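Local coordinates for chaperone CupB2 (Pseudomonas aeruginosa, PDB 3Q48), which probably acts as a periplasmic chaperone of the PapD-like family, assisting the folding of subunits for fimbrial assembly, at residues 63-68 with 137-142; 80-85 with 97-102. All coordinates share one frame; numbering follows the deposited sequence.

Contact 1: 63-68 with 137-142; sequences WIDDGR and RSRFKL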
ATOM      1  N   TRP A  63      -4.261 -11.645  -9.095  1.00 28.67           N
ATOM      2  CA  TRP A  63      -3.513 -11.085 -10.228  1.00 28.19           C
ATOM      3  C   TRP A  63      -2.962  -9.742  -9.799  1.00 27.55           C
ATOM      4  O   TRP A  63      -3.549  -9.076  -8.922  1.00 27.44           O
ATOM      5  CB  TRP A  63      -4.387 -10.947 -11.517  1.00 28.22           C
ATOM      6  CG  TRP A  63      -5.345  -9.800 -11.577  1.00 27.20           C
ATOM      7  CD1 TRP A  63      -5.127  -8.586 -12.154  1.00 28.15           C
ATOM      8  CD2 TRP A  63      -6.686  -9.757 -11.065  1.00 27.95           C
ATOM      9  NE1 TRP A  63      -6.245  -7.788 -12.045  1.00 26.71           N
ATOM     10  CE2 TRP A  63      -7.212  -8.474 -11.373  1.00 25.56           C
ATOM     11  CE3 TRP A  63      -7.490 -10.671 -10.361  1.00 28.58           C
ATOM     12  CZ2 TRP A  63      -8.480  -8.071 -10.989  1.00 25.81           C
ATOM     13  CZ3 TRP A  63      -8.771 -10.280  -9.984  1.00 28.87           C
ATOM     14  CH2 TRP A  63      -9.258  -8.982 -10.308  1.00 30.26           C
ATOM     15  N   ILE A  64      -1.872  -9.336 -10.453  1.00 27.41           N
ATOM     16  CA  ILE A  64      -1.198  -8.081 -10.185  1.00 26.52           C
ATOM     17  C   ILE A  64      -1.301  -7.096 -11.326  1.00 27.77           C
ATOM     18  O   ILE A  64      -1.120  -7.460 -12.498  1.00 28.92           O
ATOM     19  CB  ILE A  64       0.286  -8.345  -9.816  1.00 27.13           C
ATOM     20  CG1 ILE A  64       0.345  -8.991  -8.409  1.00 24.95           C
ATOM     21  CG2 ILE A  64       1.077  -7.076  -9.794  1.00 24.86           C
ATOM     22  CD1 ILE A  64       1.348  -9.959  -8.321  1.00 19.07           C
ATOM     23  N   ASP A  65      -1.600  -5.844 -10.990  1.00 26.75           N
ATOM     24  CA  ASP A  65      -1.524  -4.802 -11.987  1.00 28.03           C
ATOM     25  C   ASP A  65      -0.594  -3.653 -11.550  1.00 28.19           C
ATOM     26  O   ASP A  65      -0.038  -3.712 -10.470  1.00 27.75           O
ATOM     27  CB  ASP A  65      -2.924  -4.373 -12.447  1.00 28.22           C
ATOM     28  CG  ASP A  65      -3.664  -3.544 -11.425  1.00 27.99           C
ATOM     29  OD1 ASP A  65      -3.204  -2.433 -11.094  1.00 27.81           O
ATOM     30  OD2 ASP A  65      -4.744  -3.986 -10.994  1.00 27.52           O
ATOM     31  N   ASP A  66      -0.378  -2.658 -12.407  1.00 29.27           N
ATOM     32  CA  ASP A  66       0.599  -1.602 -12.118  1.00 30.32           C
ATOM     33  C   ASP A  66      -0.105  -0.296 -11.875  1.00 30.46           C
ATOM     34  O   ASP A  66       0.530   0.739 -11.927  1.00 31.76           O
ATOM     35  CB  ASP A  66       1.586  -1.426 -13.277  1.00 31.30           C
ATOM     36  CG  ASP A  66       0.884  -0.984 -14.590  1.00 33.94           C
ATOM     37  OD1 ASP A  66      -0.364  -0.801 -14.589  1.00 34.25           O
ATOM     38  OD2 ASP A  66       1.575  -0.830 -15.622  1.00 36.74           O
ATOM     39  N   GLY A  67      -1.416  -0.363 -11.644  1.00 31.38           N
ATOM     40  CA  GLY A  67      -2.289   0.785 -11.293  1.00 32.56           C
ATOM     41  C   GLY A  67      -3.455   0.983 -12.263  1.00 35.00           C
ATOM     42  O   GLY A  67      -4.488   1.561 -11.913  1.00 35.92           O
ATOM     43  N   ARG A  68      -3.272   0.535 -13.504  1.00 36.95           N
ATOM     44  CA  ARG A  68      -4.341   0.469 -14.504  1.00 39.09           C
ATOM     45  C   ARG A  68      -5.275  -0.717 -14.207  1.00 39.63           C
ATOM     46  O   ARG A  68      -4.838  -1.876 -14.245  1.00 39.80           O
ATOM     47  CB  ARG A  68      -3.731   0.290 -15.889  1.00 39.70           C
ATOM     48  CG  ARG A  68      -2.654   1.252 -16.205  1.00 42.36           C
ATOM     49  CD  ARG A  68      -2.522   1.419 -17.711  1.00 50.20           C
ATOM     50  NE  ARG A  68      -1.399   0.673 -18.297  1.00 56.58           N
ATOM     51  CZ  ARG A  68      -1.185   0.556 -19.618  1.00 63.03           C
ATOM     52  NH1 ARG A  68      -2.023   1.115 -20.498  1.00 64.43           N
ATOM     53  NH2 ARG A  68      -0.140  -0.135 -20.077  1.00 65.26           N
ATOM     54  N   ARG A 137     -14.314  -7.957  -4.385  1.00 53.65           N
ATOM     55  CA  ARG A 137     -12.960  -7.743  -4.912  1.00 50.32           C
ATOM     56  C   ARG A 137     -12.094  -6.909  -4.022  1.00 48.14           C
ATOM     57  O   ARG A 137     -12.469  -5.783  -3.716  1.00 49.53           O
ATOM     58  CB  ARG A 137     -13.011  -7.025  -6.243  1.00 50.99           C
ATOM     59  CG  ARG A 137     -11.632  -6.829  -6.844  1.00 50.54           C
ATOM     60  CD  ARG A 137     -11.432  -5.392  -7.233  1.00 50.42           C
ATOM     61  NE  ARG A 137     -10.233  -5.241  -8.055  1.00 48.93           N
ATOM     62  CZ  ARG A 137     -10.249  -4.819  -9.315  1.00 47.77           C
ATOM     63  NH1 ARG A 137     -11.391  -4.508  -9.887  1.00 44.66           N
ATOM     64  NH2 ARG A 137      -9.119  -4.703 -10.005  1.00 49.16           N
ATOM     65  N   SER A 138     -10.915  -7.424  -3.656  1.00 44.55           N
ATOM     66  CA  SER A 138      -9.948  -6.706  -2.812  1.00 40.62           C
ATOM     67  C   SER A 138      -8.688  -6.259  -3.535  1.00 37.50           C
ATOM     68  O   SER A 138      -8.237  -6.910  -4.470  1.00 35.76           O
ATOM     69  CB  SER A 138      -9.545  -7.564  -1.640  1.00 40.68           C
ATOM     70  OG  SER A 138     -10.367  -7.228  -0.566  1.00 44.31           O
ATOM     71  N   ARG A 139      -8.106  -5.166  -3.044  1.00 34.84           N
ATOM     72  CA  ARG A 139      -7.000  -4.509  -3.723  1.00 32.76           C
ATOM     73  C   ARG A 139      -5.919  -4.035  -2.753  1.00 31.20           C
ATOM     74  O   ARG A 139      -6.163  -3.069  -2.039  1.00 31.77           O
ATOM     75  CB  ARG A 139      -7.566  -3.337  -4.500  1.00 33.16           C
ATOM     76  CG  ARG A 139      -6.677  -2.893  -5.630  1.00 34.08           C
ATOM     77  CD  ARG A 139      -7.377  -1.985  -6.586  1.00 30.29           C
ATOM     78  NE  ARG A 139      -6.356  -1.223  -7.277  1.00 31.34           N
ATOM     79  CZ  ARG A 139      -5.761  -1.616  -8.398  1.00 32.65           C
ATOM     80  NH1 ARG A 139      -6.088  -2.774  -8.983  1.00 30.33           N
ATOM     81  NH2 ARG A 139      -4.857  -0.830  -8.951  1.00 34.25           N
ATOM     82  N   PHE A 140      -4.745  -4.704  -2.741  1.00 29.64           N
ATOM     83  CA  PHE A 140      -3.567  -4.450  -1.818  1.00 28.05           C
ATOM     84  C   PHE A 140      -2.306  -3.829  -2.473  1.00 26.85           C
ATOM     85  O   PHE A 140      -1.927  -4.182  -3.583  1.00 26.13           O
ATOM     86  CB  PHE A 140      -3.141  -5.757  -1.100  1.00 28.21           C
ATOM     87  CG  PHE A 140      -4.299  -6.490  -0.512  1.00 31.76           C
ATOM     88  CD1 PHE A 140      -4.740  -6.181   0.779  1.00 34.43           C
ATOM     89  CD2 PHE A 140      -5.042  -7.395  -1.294  1.00 31.45           C
ATOM     90  CE1 PHE A 140      -5.899  -6.811   1.316  1.00 37.43           C
ATOM     91  CE2 PHE A 140      -6.162  -8.016  -0.783  1.00 35.03           C
ATOM     92  CZ  PHE A 140      -6.602  -7.739   0.526  1.00 36.58           C
ATOM     93  N   LYS A 141      -1.642  -2.923  -1.769  1.00 24.95           N
ATOM     94  CA  LYS A 141      -0.459  -2.330  -2.299  1.00 23.95           C
ATOM     95  C   LYS A 141       0.635  -3.362  -2.295  1.00 23.95           C
ATOM     96  O   LYS A 141       0.807  -4.091  -1.293  1.00 24.09           O
ATOM     97  CB  LYS A 141      -0.038  -1.138  -1.451  1.00 24.05           C
ATOM     98  CG  LYS A 141      -0.926   0.018  -1.627  1.00 23.94           C
ATOM     99  CD  LYS A 141      -0.675   1.077  -0.552  1.00 24.97           C
ATOM    100  CE  LYS A 141      -1.893   2.046  -0.594  1.00 26.42           C
ATOM    101  NZ  LYS A 141      -1.888   3.083   0.479  1.00 27.70           N
ATOM    102  N   LEU A 142       1.390  -3.411  -3.395  1.00 23.89           N
ATOM    103  CA  LEU A 142       2.638  -4.187  -3.434  1.00 24.24           C
ATOM    104  C   LEU A 142       3.840  -3.239  -3.624  1.00 24.39           C
ATOM    105  O   LEU A 142       3.928  -2.491  -4.593  1.00 25.85           O
ATOM    106  CB  LEU A 142       2.571  -5.259  -4.518  1.00 25.04           C
ATOM    107  CG  LEU A 142       3.484  -6.514  -4.490  1.00 27.45           C
ATOM    108  CD1 LEU A 142       3.036  -7.486  -5.554  1.00 27.47           C
ATOM    109  CD2 LEU A 142       4.921  -6.202  -4.763  1.00 27.50           C
TER
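D65 and R139 meet across this contact in a two-toothed salt bridge. The guanidinium presents its far end, NH1 donating to OD2 (R139 NH1 to D65 OD2, 2.7 Å) and NH2 donating to OD1 (R139 NH2 to D65 OD1, 3.1 Å). Both carboxylate oxygens use their syn lone pairs, and the two flat groups are nearly coplanar, their planes 17° apart, so each N-H has its own acceptor. R139 suits the place because its chain runs extended from CG to NE and spans the gap between strand segments whose axes come no closer than 9.1 Å.

The carboxylate is itself held from behind. D65 OD1 accepts a second bond on its anti lone pair from the backbone N of G67 (2.8 Å), an Asx turn that fixes the aspartate where the strand gives way to a loop. The backbone angles of G67, with phi at 123°, would press a CB on the preceding carbonyl oxygen, so glycine fits here. N117 bonds to D65 OD2 and R139 NH1, and its OD1 also accepts from R137 NH2.

Beside the bridge, W63 lies over one face of the R137 guanidinium, W63 CZ2 being 3.6 Å from R137 NH2, with the planes 50° apart. On the other side of the sheet I64 and L142 touch through their CD1 methyls at 4.1 Å, crossing at about a right angle, branched apolar groups suited to a buried layer.

Strands 58-65 and 136-145 are not neighbours in the sheet: strand 112-121 runs between them, pairing its backbone with both and supplying N117 and also W115, which makes a cation-pi contact with R139. L142 continues onto V37 and F39 of strand 36-40, and I64 onto strand 80-89.

Contact 2: 80-85 with 97-102; sequences FSVTPA and LRIAYL
A beta hairpin in the PapD-like N-terminal domain, built from strands 80-89 and 93-101, brings these segments side by side as antiparallel neighbours. S81 with A100 and T83 with R98 are hydrogen-bonded pairs; F80 with Y101 and V82 with I99 are the non-hydrogen-bonded pairs between and beyond them. T83 N donates to R98 O at 2.9 Å in an almost straight bond (173°), and R98 N returns one to T83 O at 2.7 Å. S81 and A100 exchange a similar pair.

The side chains of F80, V82, I99 and Y101 share one face. F80 has CG anti to its carbonyl carbon (chi1 -57°), and its ring reaches Y101 with CE1, 3.7 Å from Y101 CD1. The ring planes are 33° apart and the side chains meet obliquely. The adjacent ring atom of F80, CD1, lies 4.2 Å from I99 CG2. V82, beta-branched as suits a strand, brings CG1 to L97 CB (4.0 Å). Y101 is partly exposed, and its hydroxyl hydrogen-bonds to A104 O.

S81, T83, R98 and A100 turn to the other face. There a water lies between the two hydroxyls, 3.0 Å from S81 OG and 2.6 Å from T83 OG1, and donates to R98 O. The small A100 leaves its methyl against S81 OG, while the R98 chain bends at chi3 and its guanidinium forms a salt bridge with E45.

The two faces thus carry opposite chemistry: aromatic and aliphatic groups turn to F39, F114 and residues of strands 58-65 and 112-121, whereas hydroxyls, a charge and a bridging water suit the solvent side. R98 O, taking both a backbone N-H and the water, links the strand pairing to that hydrated surface.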
ATOM      1  N   PHE A  80       5.445  -9.526 -12.308  1.00 37.53           N
ATOM      2  CA  PHE A  80       5.063 -10.452 -11.252  1.00 36.75           C
ATOM      3  C   PHE A  80       4.060 -11.486 -11.767  1.00 37.30           C
ATOM      4  O   PHE A  80       3.272 -11.192 -12.650  1.00 38.80           O
ATOM      5  CB  PHE A  80       4.539  -9.698 -10.027  1.00 35.09           C
ATOM      6  CG  PHE A  80       5.511  -8.714  -9.470  1.00 30.81           C
ATOM      7  CD1 PHE A  80       6.508  -9.133  -8.621  1.00 26.96           C
ATOM      8  CD2 PHE A  80       5.426  -7.363  -9.814  1.00 31.28           C
ATOM      9  CE1 PHE A  80       7.413  -8.260  -8.106  1.00 26.84           C
ATOM     10  CE2 PHE A  80       6.348  -6.434  -9.318  1.00 29.14           C
ATOM     11  CZ  PHE A  80       7.352  -6.890  -8.458  1.00 29.14           C
ATOM     12  N   SER A  81       4.139 -12.707 -11.253  1.00 37.02           N
ATOM     13  CA  SER A  81       3.105 -13.692 -11.457  1.00 37.00           C
ATOM     14  C   SER A  81       2.535 -14.105 -10.083  1.00 35.66           C
ATOM     15  O   SER A  81       3.196 -13.974  -9.080  1.00 34.84           O
ATOM     16  CB  SER A  81       3.677 -14.889 -12.200  1.00 37.78           C
ATOM     17  OG  SER A  81       4.564 -15.600 -11.340  1.00 40.12           O
ATOM     18  N   VAL A  82       1.291 -14.568 -10.046  1.00 35.84           N
ATOM     19  CA  VAL A  82       0.707 -15.100  -8.828  1.00 35.09           C
ATOM     20  C   VAL A  82       0.247 -16.507  -9.107  1.00 36.20           C
ATOM     21  O   VAL A  82      -0.578 -16.747  -9.984  1.00 37.18           O
ATOM     22  CB  VAL A  82      -0.474 -14.279  -8.294  1.00 34.58           C
ATOM     23  CG1 VAL A  82      -0.796 -14.694  -6.814  1.00 34.56           C
ATOM     24  CG2 VAL A  82      -0.128 -12.837  -8.312  1.00 33.63           C
ATOM     25  N   THR A  83       0.798 -17.433  -8.333  1.00 36.28           N
ATOM     26  CA  THR A  83       0.527 -18.846  -8.442  1.00 36.47           C
ATOM     27  C   THR A  83      -0.103 -19.276  -7.131  1.00 35.06           C
ATOM     28  O   THR A  83       0.406 -18.917  -6.081  1.00 34.12           O
ATOM     29  CB  THR A  83       1.875 -19.580  -8.620  1.00 37.31           C
ATOM     30  OG1 THR A  83       2.588 -18.934  -9.671  1.00 38.94           O
ATOM     31  CG2 THR A  83       1.694 -21.058  -8.976  1.00 38.74           C
ATOM     32  N   PRO A  84      -1.223 -20.020  -7.184  1.00 35.27           N
ATOM     33  CA  PRO A  84      -1.996 -20.260  -8.419  1.00 35.73           C
ATOM     34  C   PRO A  84      -2.951 -19.069  -8.677  1.00 35.20           C
ATOM     35  O   PRO A  84      -3.325 -18.357  -7.735  1.00 34.54           O
ATOM     36  CB  PRO A  84      -2.756 -21.562  -8.116  1.00 35.66           C
ATOM     37  CG  PRO A  84      -2.827 -21.646  -6.621  1.00 35.33           C
ATOM     38  CD  PRO A  84      -1.697 -20.846  -6.044  1.00 34.73           C
ATOM     39  N   ALA A  85      -3.314 -18.838  -9.933  1.00 35.40           N
ATOM     40  CA  ALA A  85      -4.073 -17.622 -10.283  1.00 35.59           C
ATOM     41  C   ALA A  85      -5.518 -17.708  -9.784  1.00 35.37           C
ATOM     42  O   ALA A  85      -6.146 -16.693  -9.549  1.00 35.71           O
ATOM     43  CB  ALA A  85      -4.031 -17.353 -11.795  1.00 35.65           C
ATOM     44  N   LEU A  97      -0.913 -18.017  -1.494  1.00 28.45           N
ATOM     45  CA  LEU A  97      -0.630 -17.544  -2.847  1.00 28.48           C
ATOM     46  C   LEU A  97       0.830 -17.240  -2.886  1.00 28.14           C
ATOM     47  O   LEU A  97       1.398 -16.802  -1.885  1.00 27.56           O
ATOM     48  CB  LEU A  97      -1.388 -16.267  -3.201  1.00 27.98           C
ATOM     49  CG  LEU A  97      -2.890 -16.192  -2.989  1.00 29.29           C
ATOM     50  CD1 LEU A  97      -3.264 -14.768  -3.237  1.00 28.71           C
ATOM     51  CD2 LEU A  97      -3.708 -17.163  -3.905  1.00 29.09           C
ATOM     52  N   ARG A  98       1.426 -17.441  -4.052  1.00 28.09           N
ATOM     53  CA  ARG A  98       2.835 -17.295  -4.214  1.00 27.89           C
ATOM     54  C   ARG A  98       3.083 -16.238  -5.249  1.00 27.42           C
ATOM     55  O   ARG A  98       2.646 -16.364  -6.382  1.00 26.82           O
ATOM     56  CB  ARG A  98       3.424 -18.644  -4.616  1.00 28.64           C
ATOM     57  CG  ARG A  98       4.879 -18.716  -4.501  1.00 31.95           C
ATOM     58  CD  ARG A  98       5.351 -20.053  -4.929  1.00 40.91           C
ATOM     59  NE  ARG A  98       5.242 -20.976  -3.806  1.00 47.08           N
ATOM     60  CZ  ARG A  98       5.971 -20.898  -2.685  1.00 49.05           C
ATOM     61  NH1 ARG A  98       6.868 -19.928  -2.510  1.00 49.19           N
ATOM     62  NH2 ARG A  98       5.793 -21.788  -1.720  1.00 49.54           N
ATOM     63  N   ILE A  99       3.778 -15.176  -4.838  1.00 28.26           N
ATOM     64  CA  ILE A  99       4.192 -14.069  -5.744  1.00 28.52           C
ATOM     65  C   ILE A  99       5.668 -14.141  -6.161  1.00 28.93           C
ATOM     66  O   ILE A  99       6.548 -14.048  -5.314  1.00 28.86           O
ATOM     67  CB  ILE A  99       3.900 -12.731  -5.109  1.00 27.41           C
ATOM     68  CG1 ILE A  99       2.415 -12.696  -4.687  1.00 27.49           C
ATOM     69  CG2 ILE A  99       4.267 -11.598  -6.101  1.00 29.71           C
ATOM     70  CD1 ILE A  99       2.044 -11.519  -3.783  1.00 27.64           C
ATOM     71  N   ALA A 100       5.918 -14.330  -7.461  1.00 30.14           N
ATOM     72  CA  ALA A 100       7.298 -14.426  -8.053  1.00 31.46           C
ATOM     73  C   ALA A 100       7.675 -13.241  -8.923  1.00 32.20           C
ATOM     74  O   ALA A 100       6.888 -12.822  -9.744  1.00 31.15           O
ATOM     75  CB  ALA A 100       7.471 -15.716  -8.863  1.00 32.07           C
ATOM     76  N   TYR A 101       8.889 -12.722  -8.735  1.00 34.23           N
ATOM     77  CA  TYR A 101       9.411 -11.615  -9.526  1.00 36.80           C
ATOM     78  C   TYR A 101      10.173 -12.107 -10.732  1.00 40.67           C
ATOM     79  O   TYR A 101      11.086 -12.906 -10.573  1.00 42.23           O
ATOM     80  CB  TYR A 101      10.373 -10.805  -8.663  1.00 35.92           C
ATOM     81  CG  TYR A 101      11.078  -9.647  -9.353  1.00 34.44           C
ATOM     82  CD1 TYR A 101      10.382  -8.764 -10.202  1.00 33.10           C
ATOM     83  CD2 TYR A 101      12.434  -9.410  -9.129  1.00 31.81           C
ATOM     84  CE1 TYR A 101      11.055  -7.694 -10.825  1.00 33.33           C
ATOM     85  CE2 TYR A 101      13.097  -8.358  -9.722  1.00 31.03           C
ATOM     86  CZ  TYR A 101      12.424  -7.506 -10.573  1.00 33.97           C
ATOM     87  OH  TYR A 101      13.102  -6.449 -11.154  1.00 33.32           O
ATOM     88  N   LEU A 102       9.833 -11.634 -11.928  1.00 44.61           N
ATOM     89  CA  LEU A 102      10.715 -11.878 -13.099  1.00 50.05           C
ATOM     90  C   LEU A 102      11.716 -10.732 -13.327  1.00 52.25           C
ATOM     91  O   LEU A 102      11.347  -9.679 -13.885  1.00 53.15           O
ATOM     92  CB  LEU A 102       9.937 -12.122 -14.397  1.00 50.93           C
ATOM     93  CG  LEU A 102      10.876 -12.208 -15.622  1.00 56.35           C
ATOM     94  CD1 LEU A 102      11.681 -13.539 -15.638  1.00 58.88           C
ATOM     95  CD2 LEU A 102      10.162 -11.963 -17.008  1.00 59.91           C
TER
HETATM   96  O   HOH W   1       3.785 -16.805  -8.664  1.00 21.66           O

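Both contacts belong to one sheet, but they hold it differently. Contact 2 joins adjacent strands by backbone bonds, whereas contact 1 reaches across an intervening strand with side chains alone, so its hold combines an ion pair, a shared asparagine and apolar contact. Contact 1 lies near the middle of the chain, with a buried carboxylate; contact 2 is about 18 Å from that centre and has one solvent-facing side. Their apolar sides merge through I64, whose CD1 lies 3.6 Å from F80 CB and also packs on V82 and I99. Strands 58-65 and 80-89 being sheet neighbours, only this side of contact 1 joins the hairpin's apolar layer; the D65-R139 bridge lies on the opposite face.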